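Local atomic coordinates of paenibacillus xanthan lyase (Paenibacillus, PDB entry 6F2P), a protein that probably removes the terminal mannosyl units of xanthan side chains by beta-elimination, as a polysaccharide lyase of family 8. Residues Gly227-Glu232 and Arg281-Ser286; Gly274-Met279 and Asp293-Thr298; Trp662-Thr667 and Ser674-Ser679; Thr703-Val708 and Thr868-Tyr873. All coordinates share one frame; numbering follows the deposited sequence.

From the N terminus, interaction 1 opens at the start of helix 229-244 and closes a loop of 48 residues at 281-286. Interaction 2 opens within that loop and closes beyond it on helix 292-307, so the two cross; they also touch, with Arg281 and Gly227 packed on Ala295 and Leu276. Both lie in the alpha-helical domain. Interaction 3 follows in series, closing a hairpin of six intervening residues in the C-terminal beta-sandwich domain. Interaction 4 comes last and spans 159 residues, joining strand 703-708 to strand 871-882 of the next beta-sandwich. Interactions 3 and 4 touch through Asn675 and Arg676, whereas the centres of interactions 1 and 4 lie about 42 Å apart.

Interaction 1 of 4, residues Gly227-Glu232 and Arg281-Ser286; sequences GGYGSE and RGREIS
The phenol oxygen of Tyr229 is held by two partners in this part of the alpha-helical toroid domain of a family 8 lyase: Arg283 NH1 donates to OH over 2.7 Å, and a water lies 2.8 Å from the same Tyr229 OH. That water also accepts from Arg283 NH2, so phenol and guanidinium are joined twice. Tyr229 OH sits at the edge of the guanidinium, in its plane, while ring and guanidinium are turned 54° apart. The arginine chain runs extended from CG to NE, which carries its end across to the tyrosine. Glu395 and Glu400 form salt bridges with Arg283, and His220 and Tyr225 meet the Tyr229 ring; two such acids near the guanidinium would probably keep it charged. Grouping a tyrosine, a histidine and an arginine recalls the active-site cleft of family 8 lyases.

Deeper in, Gly228 occupies the N-cap of helix 229-244, and Glu284 OE2 lies 3.4 Å from Gly228 CA. Gly227 CA rests on Arg281 CG at 3.8 Å, and a side chain at Gly227 would collide with that methylene. Arg281 turns its guanidinium away to a salt bridge with Asp278. A second water accepts a hydrogen bond from Arg281 NH1 at 2.8 Å and lies within hydrogen-bonding distance of Gly227 O and Glu284 OE1. Past the 3-10 turn, Ser286 OG donates to Arg283 O over 2.9 Å, nearly along the carbonyl axis.

Interaction 2 of 4, residues Gly274-Met279 and Asp293-Thr298; sequences GNLMDM and DKAAVT
The carboxamide of Asn275 and the carboxylate of Asp293 do not stack: their planes stand 51° apart, and the amide meets the aspartate by its oxygen, Asn275 OD1 lying 3.3 Å from Asp293 CB. The amide nitrogen turns elsewhere, donating to Leu419 O. Asp293 sends its carboxylate away from the strand, to within about 5 Å of a bound calcium ion, whose charge would probably favour the ionised form. Asp293 OD1 also takes a weak bond from Lys294 N.

Here the end of a short beta-hairpin packs on the first turns of a helix in the alpha-helical domain, without a direct hydrogen bond across the contact. The carbonyl of Gly274 does much of the touching. Its O lies 3.1 Å from Ala296 CB and receives a CA-H...O contact from Asp293 CA at 3.4 Å. A water bridges the backbones of Gly274 and Asp293, donating to Gly274 O and, over 2.8 Å, to Asp293 O. Gly274 itself has a positive phi at which any side chain would press on the preceding carbonyl, so its glycine suits the turn.

Leu276 supplies the apolar part. With CG anti to the backbone N (chi1 -175°), its CB rests 4.0 Å from Ala296 CB, while CD2 reaches along the helix to lie 3.5 Å from Ala295 O and 4.0 Å from Ala295 CB.

Strand 275-276 pairs with strand 271-272, and Leu276 is hydrogen-bonded through its backbone to Asp292 at the start of helix 292-307; farther along, Thr298 of this helix packs on Ser231 and Ser235 of helix 229-244.

Interaction 3 of 4, residues Trp662-Thr667 and Ser674-Ser679; sequences WNDEPT and SNRKAS
At the root of a beta-hairpin in the beta-sandwich domain, Thr667 and Ser674 form an antiparallel hydrogen-bonded pair: Thr667 N donates to Ser674 O over 2.8 Å, and Ser674 N to Thr667 O over 2.9 Å. This end is the well-packed one, Ser674 being buried against Ile704, Ile706 and Phe661, with its OG donating to a lone pair of Arg676 O at 2.7 Å. The other side is solvent-facing. Asp664, Glu665 and Pro666 are exposed, and Asp664 centres an inverse gamma turn. Its carboxylate nevertheless folds back: Lys677 N donates to Asp664 OD1 over 2.8 Å, almost straight at 174°. Lys677 crosses the carboxylate at about a right angle, its CG 3.2 Å from Asp664 OD1.

Arg676, bent at chi2, lays CD beside Asp664 OD1 and donates from NH1 to Asn675 O over 2.7 Å. An alanine here would lose both contacts and would probably leave the turn at Asn675 less firmly held. Lys677 NZ stays 4.5 Å from Asp664 OD2, beyond a salt bridge, so the aspartate serves this loop chiefly as an acceptor for a backbone N-H.

Interaction 4 of 4, residues Thr703-Val708 and Thr868-Tyr873; sequences TIYIDV and TSPGSY
Tyr705, Ser872 and Thr703 bury the most surface where the beta-sandwich of the lyase module meets the sandwich that follows it. Tyr705 points its side chain at the turn leading into strand 871-882 and offers one ring face to the backbone there: Pro870 O stands 3.8 Å above the plane of the Tyr705 ring, over its centre, and Gly871 CA comes 3.4 Å from Tyr705 CE1. Pro870 CB adds an apolar touch to Tyr705 CE2 at 4.1 Å. At the backbone angles of Gly871 a side chain would press on the carbonyl O of Pro870. The Tyr705 OH is hydrogen-bonded to Asp812 of strand 806-813. An alanine at Tyr705 would remove the ring that covers Pro870 and Gly871 together with that bond, and would probably loosen the junction of the two sandwiches.

Thr703 and Ser872 meet tip to tip, their OG1 and OG atoms hydrogen-bonded at 2.6 Å, and either hydroxyl could donate. Thr703 OG1 also lies at the edge of the Tyr705 ring, in its plane. A water 2.9 Å from Thr703 OG1 accepts from Ser872 N and so also bridges the two strands.

The strand segments run roughly antiparallel, at 148°, and approach to 6.5 Å. Strand 703-708 lies between strands 672-674 and 731-736 in its sheet, while strand 871-882 lies between strands 806-813 and 832-838 in the other.

Interaction 1 of 4, residues Gly227-Glu232 and Arg281-Ser286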
loop_
_atom_site.group_PDB
_atom_site.type_symbol
_atom_site.label_atom_id
_atom_site.label_comp_id
_atom_site.label_asym_id
_atom_site.label_seq_id
_atom_site.Cartn_x
_atom_site.Cartn_y
_atom_site.Cartn_z
ATOM N N GLY A 227 -0.442 1.814 16.502
ATOM C CA GLY A 227 -0.099 1.537 17.889
ATOM C C GLY A 227 0.243 2.767 18.708
ATOM O O GLY A 227 0.159 2.738 19.929
ATOM N N GLY A 228 0.624 3.852 18.047
ATOM C CA GLY A 228 0.952 5.075 18.757
ATOM C C GLY A 228 -0.202 6.052 18.898
ATOM O O GLY A 228 -1.002 5.965 19.830
ATOM N N TYR A 229 -0.275 6.998 17.970
ATOM C CA TYR A 229 -1.319 8.008 17.983
ATOM C C TYR A 229 -2.702 7.407 17.803
ATOM O O TYR A 229 -3.636 7.762 18.522
ATOM C CB TYR A 229 -1.046 9.081 16.921
ATOM C CG TYR A 229 0.142 9.931 17.285
ATOM C CD1 TYR A 229 0.011 10.998 18.168
ATOM C CD2 TYR A 229 1.406 9.643 16.790
ATOM C CE1 TYR A 229 1.105 11.774 18.534
ATOM C CE2 TYR A 229 2.514 10.417 17.149
ATOM C CZ TYR A 229 2.355 11.480 18.022
ATOM O OH TYR A 229 3.443 12.251 18.374
ATOM N N GLY A 230 -2.839 6.497 16.847
ATOM C CA GLY A 230 -4.142 5.938 16.530
ATOM C C GLY A 230 -4.736 5.260 17.744
ATOM O O GLY A 230 -5.944 5.292 17.988
ATOM N N SER A 231 -3.857 4.633 18.508
ATOM C CA SER A 231 -4.230 3.987 19.745
ATOM C C SER A 231 -4.877 4.996 20.710
ATOM O O SER A 231 -5.948 4.732 21.264
ATOM C CB SER A 231 -2.987 3.353 20.359
ATOM O OG SER A 231 -3.343 2.394 21.328
ATOM N N GLU A 232 -4.251 6.156 20.893
ATOM C CA GLU A 232 -4.829 7.144 21.793
ATOM C C GLU A 232 -6.112 7.796 21.254
ATOM O O GLU A 232 -7.000 8.127 22.035
ATOM C CB GLU A 232 -3.792 8.156 22.345
ATOM C CG GLU A 232 -3.299 9.250 21.409
ATOM C CD GLU A 232 -1.879 9.732 21.759
ATOM O OE1 GLU A 232 -0.933 8.909 21.752
ATOM O OE2 GLU A 232 -1.701 10.936 22.036
ATOM N N ARG A 281 3.882 0.976 16.018
ATOM C CA ARG A 281 3.916 1.816 17.209
ATOM C C ARG A 281 4.886 2.990 17.083
ATOM O O ARG A 281 5.103 3.734 18.047
ATOM C CB ARG A 281 4.210 0.988 18.462
ATOM C CG ARG A 281 3.189 -0.099 18.714
ATOM C CD ARG A 281 3.264 -0.664 20.120
ATOM N NE ARG A 281 4.613 -1.066 20.512
ATOM C CZ ARG A 281 5.334 -0.458 21.456
ATOM N NH1 ARG A 281 4.834 0.581 22.108
ATOM N NH2 ARG A 281 6.556 -0.888 21.754
ATOM N N GLY A 282 5.435 3.171 15.887
ATOM C CA GLY A 282 6.340 4.276 15.618
ATOM C C GLY A 282 7.420 4.442 16.668
ATOM O O GLY A 282 8.042 3.459 17.100
ATOM N N ARG A 283 7.623 5.682 17.110
ATOM C CA ARG A 283 8.715 5.978 18.037
ATOM C C ARG A 283 8.511 5.366 19.418
ATOM O O ARG A 283 9.435 5.337 20.232
ATOM C CB ARG A 283 8.951 7.484 18.153
ATOM C CG ARG A 283 7.948 8.240 19.006
ATOM C CD ARG A 283 8.254 9.732 18.943
ATOM N NE ARG A 283 7.457 10.481 19.903
ATOM C CZ ARG A 283 6.316 11.100 19.614
ATOM N NH1 ARG A 283 5.839 11.073 18.378
ATOM N NH2 ARG A 283 5.653 11.753 20.563
ATOM N N GLU A 284 7.316 4.847 19.673
ATOM C CA GLU A 284 6.992 4.337 20.999
ATOM C C GLU A 284 7.635 3.006 21.354
ATOM O O GLU A 284 7.505 2.538 22.486
ATOM C CB GLU A 284 5.488 4.284 21.186
ATOM C CG GLU A 284 4.870 5.641 20.978
ATOM C CD GLU A 284 3.447 5.686 21.442
ATOM O OE1 GLU A 284 3.027 4.704 22.096
ATOM O OE2 GLU A 284 2.755 6.695 21.158
ATOM N N ILE A 285 8.355 2.409 20.410
ATOM C CA ILE A 285 9.039 1.154 20.692
ATOM C C ILE A 285 10.184 1.423 21.647
ATOM O O ILE A 285 10.727 0.493 22.240
ATOM C CB ILE A 285 9.578 0.465 19.421
ATOM C CG1 ILE A 285 10.566 1.373 18.680
ATOM C CG2 ILE A 285 8.433 0.049 18.515
ATOM C CD1 ILE A 285 11.345 0.661 17.572
ATOM N N SER A 286 10.534 2.701 21.797
ATOM C CA SER A 286 11.616 3.111 22.692
ATOM C C SER A 286 11.163 3.472 24.102
ATOM O O SER A 286 11.940 4.021 24.865
ATOM C CB SER A 286 12.391 4.292 22.107
ATOM O OG SER A 286 11.606 5.469 22.108
HETATM O O HOH W 1 2.404 1.951 21.781
HETATM O O HOH W 2 3.508 13.787 20.672
#

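Interaction 2 of 4, residues Gly274-Met279 and Asp293-Thr298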
loop_
_atom_site.group_PDB
_atom_site.type_symbol
_atom_site.label_atom_id
_atom_site.label_comp_id
_atom_site.label_asym_id
_atom_site.label_seq_id
_atom_site.Cartn_x
_atom_site.Cartn_y
_atom_site.Cartn_z
ATOM N N GLY A 274 -1.957 -10.678 22.790
ATOM C CA GLY A 274 -1.746 -9.691 23.833
ATOM C C GLY A 274 -0.628 -8.716 23.536
ATOM O O GLY A 274 -0.333 -7.834 24.343
ATOM N N ASN A 275 -0.001 -8.884 22.379
ATOM C CA ASN A 275 1.101 -8.032 21.960
ATOM C C ASN A 275 0.699 -7.131 20.802
ATOM O O ASN A 275 0.355 -7.611 19.724
ATOM C CB ASN A 275 2.290 -8.896 21.545
ATOM C CG ASN A 275 2.844 -9.707 22.688
ATOM O OD1 ASN A 275 2.999 -9.203 23.801
ATOM N ND2 ASN A 275 3.138 -10.970 22.430
ATOM N N LEU A 276 0.735 -5.824 21.023
ATOM C CA LEU A 276 0.474 -4.883 19.947
ATOM C C LEU A 276 1.748 -4.793 19.144
ATOM O O LEU A 276 2.788 -4.449 19.692
ATOM C CB LEU A 276 0.105 -3.519 20.518
ATOM C CG LEU A 276 -0.312 -2.432 19.526
ATOM C CD1 LEU A 276 -1.438 -2.909 18.642
ATOM C CD2 LEU A 276 -0.723 -1.168 20.281
ATOM N N MET A 277 1.681 -5.120 17.858
ATOM C CA MET A 277 2.884 -5.207 17.024
ATOM C C MET A 277 3.678 -3.906 16.966
ATOM O O MET A 277 3.141 -2.850 16.633
ATOM C CB MET A 277 2.527 -5.666 15.609
ATOM C CG MET A 277 1.972 -7.070 15.554
ATOM S SD MET A 277 1.675 -7.628 13.872
ATOM C CE MET A 277 0.994 -9.241 14.219
ATOM N N ASP A 278 4.965 -4.000 17.285
ATOM C CA ASP A 278 5.834 -2.826 17.372
ATOM C C ASP A 278 5.971 -2.049 16.064
ATOM O O ASP A 278 6.270 -0.853 16.075
ATOM C CB ASP A 278 7.220 -3.244 17.857
ATOM C CG ASP A 278 7.224 -3.667 19.309
ATOM O OD1 ASP A 278 6.407 -3.132 20.089
ATOM O OD2 ASP A 278 8.043 -4.537 19.668
ATOM N N MET A 279 5.755 -2.721 14.937
ATOM C CA MET A 279 5.962 -2.077 13.653
ATOM C C MET A 279 4.935 -0.979 13.377
ATOM O O MET A 279 5.155 -0.135 12.513
ATOM C CB MET A 279 5.991 -3.101 12.525
ATOM C CG MET A 279 4.648 -3.723 12.179
ATOM S SD MET A 279 4.838 -4.943 10.861
ATOM C CE MET A 279 3.132 -5.428 10.584
ATOM N N ASP A 293 3.410 -5.709 24.894
ATOM C CA ASP A 293 2.350 -6.279 25.726
ATOM C C ASP A 293 1.640 -5.222 26.572
ATOM O O ASP A 293 0.428 -5.301 26.775
ATOM C CB ASP A 293 2.861 -7.427 26.598
ATOM C CG ASP A 293 3.904 -6.983 27.610
ATOM O OD1 ASP A 293 4.560 -5.937 27.405
ATOM O OD2 ASP A 293 4.073 -7.706 28.613
ATOM N N LYS A 294 2.383 -4.225 27.046
ATOM C CA LYS A 294 1.755 -3.124 27.782
ATOM C C LYS A 294 0.986 -2.213 26.827
ATOM O O LYS A 294 -0.068 -1.685 27.182
ATOM C CB LYS A 294 2.780 -2.321 28.606
ATOM C CG LYS A 294 2.998 -2.830 30.030
ATOM C CD LYS A 294 2.000 -2.212 31.016
ATOM C CE LYS A 294 2.343 -2.566 32.465
ATOM N NZ LYS A 294 1.656 -1.690 33.472
ATOM N N ALA A 295 1.509 -2.049 25.613
ATOM C CA ALA A 295 0.899 -1.160 24.623
ATOM C C ALA A 295 -0.455 -1.675 24.186
ATOM O O ALA A 295 -1.309 -0.908 23.745
ATOM C CB ALA A 295 1.809 -1.002 23.414
ATOM N N ALA A 296 -0.641 -2.984 24.304
ATOM C CA ALA A 296 -1.867 -3.640 23.864
ATOM C C ALA A 296 -3.036 -3.335 24.791
ATOM O O ALA A 296 -4.205 -3.419 24.390
ATOM C CB ALA A 296 -1.644 -5.137 23.785
ATOM N N VAL A 297 -2.706 -2.987 26.031
ATOM C CA VAL A 297 -3.707 -2.847 27.081
ATOM C C VAL A 297 -4.765 -1.778 26.798
ATOM O O VAL A 297 -5.956 -2.026 26.974
ATOM C CB VAL A 297 -3.055 -2.626 28.465
ATOM C CG1 VAL A 297 -4.094 -2.217 29.473
ATOM C CG2 VAL A 297 -2.351 -3.903 28.922
ATOM N N THR A 298 -4.335 -0.608 26.342
ATOM C CA THR A 298 -5.257 0.483 26.034
ATOM C C THR A 298 -6.232 0.089 24.916
ATOM O O THR A 298 -7.396 0.502 24.914
ATOM C CB THR A 298 -4.499 1.781 25.651
ATOM O OG1 THR A 298 -5.438 2.799 25.286
ATOM C CG2 THR A 298 -3.563 1.535 24.473
HETATM O O HOH W 3 -1.096 -7.689 26.729
#

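Interaction 3 of 4, residues Trp662-Thr667 and Ser674-Ser679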
loop_
_atom_site.group_PDB
_atom_site.type_symbol
_atom_site.label_atom_id
_atom_site.label_comp_id
_atom_site.label_asym_id
_atom_site.label_seq_id
_atom_site.Cartn_x
_atom_site.Cartn_y
_atom_site.Cartn_z
ATOM N N TRP A 662 9.764 -5.934 -11.256
ATOM C CA TRP A 662 10.510 -4.729 -10.877
ATOM C C TRP A 662 10.635 -3.647 -11.953
ATOM O O TRP A 662 10.993 -2.508 -11.646
ATOM C CB TRP A 662 11.906 -5.113 -10.380
ATOM C CG TRP A 662 11.871 -5.877 -9.099
ATOM C CD1 TRP A 662 12.174 -7.193 -8.921
ATOM C CD2 TRP A 662 11.493 -5.375 -7.811
ATOM N NE1 TRP A 662 12.013 -7.543 -7.603
ATOM C CE2 TRP A 662 11.598 -6.442 -6.900
ATOM C CE3 TRP A 662 11.086 -4.122 -7.339
ATOM C CZ2 TRP A 662 11.307 -6.298 -5.544
ATOM C CZ3 TRP A 662 10.799 -3.981 -5.994
ATOM C CH2 TRP A 662 10.906 -5.063 -5.114
ATOM N N ASN A 663 10.350 -3.994 -13.205
ATOM C CA ASN A 663 10.580 -3.067 -14.308
ATOM C C ASN A 663 9.320 -2.712 -15.084
ATOM O O ASN A 663 8.362 -3.488 -15.132
ATOM C CB ASN A 663 11.636 -3.625 -15.264
ATOM C CG ASN A 663 12.953 -3.919 -14.573
ATOM O OD1 ASN A 663 13.459 -5.037 -14.641
ATOM N ND2 ASN A 663 13.520 -2.915 -13.908
ATOM N N ASP A 664 9.324 -1.534 -15.694
ATOM C CA ASP A 664 8.207 -1.128 -16.529
ATOM C C ASP A 664 8.431 -1.531 -17.992
ATOM O O ASP A 664 8.222 -0.737 -18.914
ATOM C CB ASP A 664 7.954 0.379 -16.405
ATOM C CG ASP A 664 7.130 0.740 -15.178
ATOM O OD1 ASP A 664 6.422 -0.141 -14.640
ATOM O OD2 ASP A 664 7.177 1.918 -14.763
ATOM N N GLU A 665 8.873 -2.768 -18.192
ATOM C CA GLU A 665 9.008 -3.339 -19.527
ATOM C C GLU A 665 8.348 -4.712 -19.506
ATOM O O GLU A 665 8.194 -5.301 -18.434
ATOM C CB GLU A 665 10.485 -3.448 -19.927
ATOM C CG GLU A 665 11.342 -4.222 -18.932
ATOM C CD GLU A 665 12.791 -4.401 -19.382
ATOM O OE1 GLU A 665 13.615 -3.490 -19.148
ATOM O OE2 GLU A 665 13.113 -5.462 -19.962
ATOM N N PRO A 666 7.923 -5.213 -20.678
ATOM C CA PRO A 666 7.403 -6.584 -20.775
ATOM C C PRO A 666 8.354 -7.607 -20.160
ATOM O O PRO A 666 9.530 -7.642 -20.519
ATOM C CB PRO A 666 7.294 -6.798 -22.283
ATOM C CG PRO A 666 6.958 -5.453 -22.800
ATOM C CD PRO A 666 7.741 -4.478 -21.942
ATOM N N THR A 667 7.836 -8.419 -19.241
ATOM C CA THR A 667 8.647 -9.350 -18.461
ATOM C C THR A 667 7.882 -10.647 -18.206
ATOM O O THR A 667 6.711 -10.613 -17.821
ATOM C CB THR A 667 9.057 -8.728 -17.109
ATOM O OG1 THR A 667 9.802 -7.527 -17.340
ATOM C CG2 THR A 667 9.916 -9.682 -16.321
ATOM N N SER A 674 4.031 -9.513 -17.397
ATOM C CA SER A 674 3.565 -8.174 -17.045
ATOM C C SER A 674 4.378 -7.134 -17.788
ATOM O O SER A 674 5.585 -7.295 -17.974
ATOM C CB SER A 674 3.669 -7.922 -15.539
ATOM O OG SER A 674 3.367 -6.567 -15.231
ATOM N N ASN A 675 3.714 -6.064 -18.209
ATOM C CA ASN A 675 4.397 -4.986 -18.910
ATOM C C ASN A 675 4.677 -3.805 -17.987
ATOM O O ASN A 675 5.145 -2.766 -18.435
ATOM C CB ASN A 675 3.581 -4.524 -20.121
ATOM C CG ASN A 675 2.350 -3.722 -19.729
ATOM O OD1 ASN A 675 1.796 -3.906 -18.648
ATOM N ND2 ASN A 675 1.918 -2.830 -20.610
ATOM N N ARG A 676 4.378 -3.965 -16.702
ATOM C CA ARG A 676 4.568 -2.892 -15.727
ATOM C C ARG A 676 5.038 -3.443 -14.386
ATOM O O ARG A 676 4.808 -4.612 -14.078
ATOM C CB ARG A 676 3.260 -2.122 -15.516
ATOM C CG ARG A 676 2.802 -1.285 -16.712
ATOM C CD ARG A 676 3.729 -0.099 -16.970
ATOM N NE ARG A 676 3.281 0.713 -18.100
ATOM C CZ ARG A 676 3.577 0.471 -19.379
ATOM N NH1 ARG A 676 4.328 -0.573 -19.717
ATOM N NH2 ARG A 676 3.116 1.278 -20.329
ATOM N N LYS A 677 5.698 -2.605 -13.592
ATOM C CA LYS A 677 5.950 -2.939 -12.195
ATOM C C LYS A 677 4.641 -3.409 -11.576
ATOM O O LYS A 677 3.601 -2.778 -11.767
ATOM C CB LYS A 677 6.474 -1.722 -11.426
ATOM C CG LYS A 677 7.780 -1.170 -11.954
ATOM C CD LYS A 677 8.090 0.198 -11.357
ATOM C CE LYS A 677 9.367 0.776 -11.948
ATOM N NZ LYS A 677 9.842 1.941 -11.169
ATOM N N ALA A 678 4.685 -4.517 -10.848
ATOM C CA ALA A 678 3.462 -5.098 -10.323
ATOM C C ALA A 678 3.761 -6.151 -9.285
ATOM O O ALA A 678 4.813 -6.782 -9.311
ATOM C CB ALA A 678 2.671 -5.712 -11.453
ATOM N N SER A 679 2.832 -6.350 -8.366
ATOM C CA SER A 679 2.891 -7.509 -7.501
ATOM C C SER A 679 1.722 -8.406 -7.904
ATOM O O SER A 679 0.590 -7.943 -8.036
ATOM C CB SER A 679 2.788 -7.091 -6.046
ATOM O OG SER A 679 2.980 -8.205 -5.197
HETATM O O HOH W 4 7.418 -6.427 -15.446
#

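Interaction 4 of 4, residues Thr703-Val708 and Thr868-Tyr873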
loop_
_atom_site.group_PDB
_atom_site.type_symbol
_atom_site.label_atom_id
_atom_site.label_comp_id
_atom_site.label_asym_id
_atom_site.label_seq_id
_atom_site.Cartn_x
_atom_site.Cartn_y
_atom_site.Cartn_z
ATOM N N THR A 703 -2.460 1.682 -17.162
ATOM C CA THR A 703 -2.861 0.286 -17.079
ATOM C C THR A 703 -1.701 -0.653 -16.775
ATOM O O THR A 703 -0.524 -0.282 -16.868
ATOM C CB THR A 703 -3.524 -0.195 -18.399
ATOM O OG1 THR A 703 -2.658 0.091 -19.503
ATOM C CG2 THR A 703 -4.850 0.503 -18.642
ATOM N N ILE A 704 -2.054 -1.881 -16.419
ATOM C CA ILE A 704 -1.102 -2.971 -16.393
ATOM C C ILE A 704 -1.670 -4.118 -17.210
ATOM O O ILE A 704 -2.737 -4.640 -16.896
ATOM C CB ILE A 704 -0.855 -3.488 -14.976
ATOM C CG1 ILE A 704 -0.193 -2.411 -14.107
ATOM C CG2 ILE A 704 -0.002 -4.756 -15.027
ATOM C CD1 ILE A 704 -0.105 -2.785 -12.619
ATOM N N TYR A 705 -0.962 -4.506 -18.263
ATOM C CA TYR A 705 -1.353 -5.658 -19.061
ATOM C C TYR A 705 -0.723 -6.924 -18.493
ATOM O O TYR A 705 0.470 -6.959 -18.183
ATOM C CB TYR A 705 -0.916 -5.472 -20.507
ATOM C CG TYR A 705 -1.835 -4.611 -21.346
ATOM C CD1 TYR A 705 -2.141 -3.309 -20.971
ATOM C CD2 TYR A 705 -2.366 -5.088 -22.538
ATOM C CE1 TYR A 705 -2.969 -2.518 -21.747
ATOM C CE2 TYR A 705 -3.193 -4.302 -23.318
ATOM C CZ TYR A 705 -3.490 -3.022 -22.919
ATOM O OH TYR A 705 -4.314 -2.238 -23.687
ATOM N N ILE A 706 -1.534 -7.962 -18.358
ATOM C CA ILE A 706 -1.069 -9.240 -17.856
ATOM C C ILE A 706 -1.441 -10.362 -18.835
ATOM O O ILE A 706 -2.586 -10.449 -19.299
ATOM C CB ILE A 706 -1.698 -9.539 -16.481
ATOM C CG1 ILE A 706 -1.294 -8.470 -15.448
ATOM C CG2 ILE A 706 -1.349 -10.949 -16.012
ATOM C CD1 ILE A 706 0.115 -8.583 -14.914
ATOM N N ASP A 707 -0.471 -11.209 -19.167
ATOM C CA ASP A 707 -0.764 -12.434 -19.901
ATOM C C ASP A 707 -0.541 -13.614 -18.977
ATOM O O ASP A 707 0.388 -13.610 -18.165
ATOM C CB ASP A 707 0.129 -12.571 -21.135
ATOM C CG ASP A 707 -0.190 -11.539 -22.213
ATOM O OD1 ASP A 707 -1.308 -10.985 -22.198
ATOM O OD2 ASP A 707 0.678 -11.288 -23.082
ATOM N N VAL A 708 -1.402 -14.618 -19.079
ATOM C CA VAL A 708 -1.169 -15.872 -18.381
ATOM C C VAL A 708 -1.126 -17.018 -19.387
ATOM O O VAL A 708 -2.099 -17.282 -20.085
ATOM C CB VAL A 708 -2.225 -16.142 -17.300
ATOM C CG1 VAL A 708 -1.991 -17.490 -16.658
ATOM C CG2 VAL A 708 -2.185 -15.056 -16.255
ATOM N N THR A 868 4.977 -0.605 -30.456
ATOM C CA THR A 868 5.363 -1.988 -30.726
ATOM C C THR A 868 4.489 -2.973 -29.970
ATOM O O THR A 868 4.195 -4.065 -30.459
ATOM C CB THR A 868 6.832 -2.232 -30.336
ATOM O OG1 THR A 868 6.994 -2.019 -28.928
ATOM C CG2 THR A 868 7.752 -1.277 -31.091
ATOM N N SER A 869 4.070 -2.574 -28.774
ATOM C CA SER A 869 3.262 -3.418 -27.906
ATOM C C SER A 869 2.036 -2.642 -27.428
ATOM O O SER A 869 2.073 -1.414 -27.320
ATOM C CB SER A 869 4.093 -3.887 -26.706
ATOM O OG SER A 869 4.653 -2.780 -26.022
ATOM N N PRO A 870 0.936 -3.356 -27.148
ATOM C CA PRO A 870 -0.266 -2.682 -26.672
ATOM C C PRO A 870 -0.111 -2.373 -25.190
ATOM O O PRO A 870 0.438 -3.189 -24.442
ATOM C CB PRO A 870 -1.353 -3.732 -26.888
ATOM C CG PRO A 870 -0.642 -5.029 -26.727
ATOM C CD PRO A 870 0.757 -4.816 -27.236
ATOM N N GLY A 871 -0.579 -1.202 -24.776
ATOM C CA GLY A 871 -0.506 -0.814 -23.388
ATOM C C GLY A 871 -0.559 0.688 -23.258
ATOM O O GLY A 871 -0.939 1.384 -24.201
ATOM N N SER A 872 -0.167 1.187 -22.092
ATOM C CA SER A 872 -0.199 2.616 -21.834
ATOM C C SER A 872 1.017 3.323 -22.427
ATOM O O SER A 872 2.122 2.773 -22.449
ATOM C CB SER A 872 -0.303 2.880 -20.331
ATOM O OG SER A 872 -1.519 2.362 -19.814
ATOM N N TYR A 873 0.795 4.533 -22.931
ATOM C CA TYR A 873 1.872 5.369 -23.448
ATOM C C TYR A 873 1.705 6.788 -22.927
ATOM O O TYR A 873 0.586 7.269 -22.764
ATOM C CB TYR A 873 1.889 5.360 -24.980
ATOM C CG TYR A 873 2.359 4.051 -25.577
ATOM C CD1 TYR A 873 1.498 2.966 -25.690
ATOM C CD2 TYR A 873 3.664 3.901 -26.026
ATOM C CE1 TYR A 873 1.923 1.772 -26.220
ATOM C CE2 TYR A 873 4.100 2.707 -26.566
ATOM C CZ TYR A 873 3.224 1.647 -26.662
ATOM O OH TYR A 873 3.654 0.453 -27.201
HETATM O O HOH W 5 0.061 -0.759 -19.944
#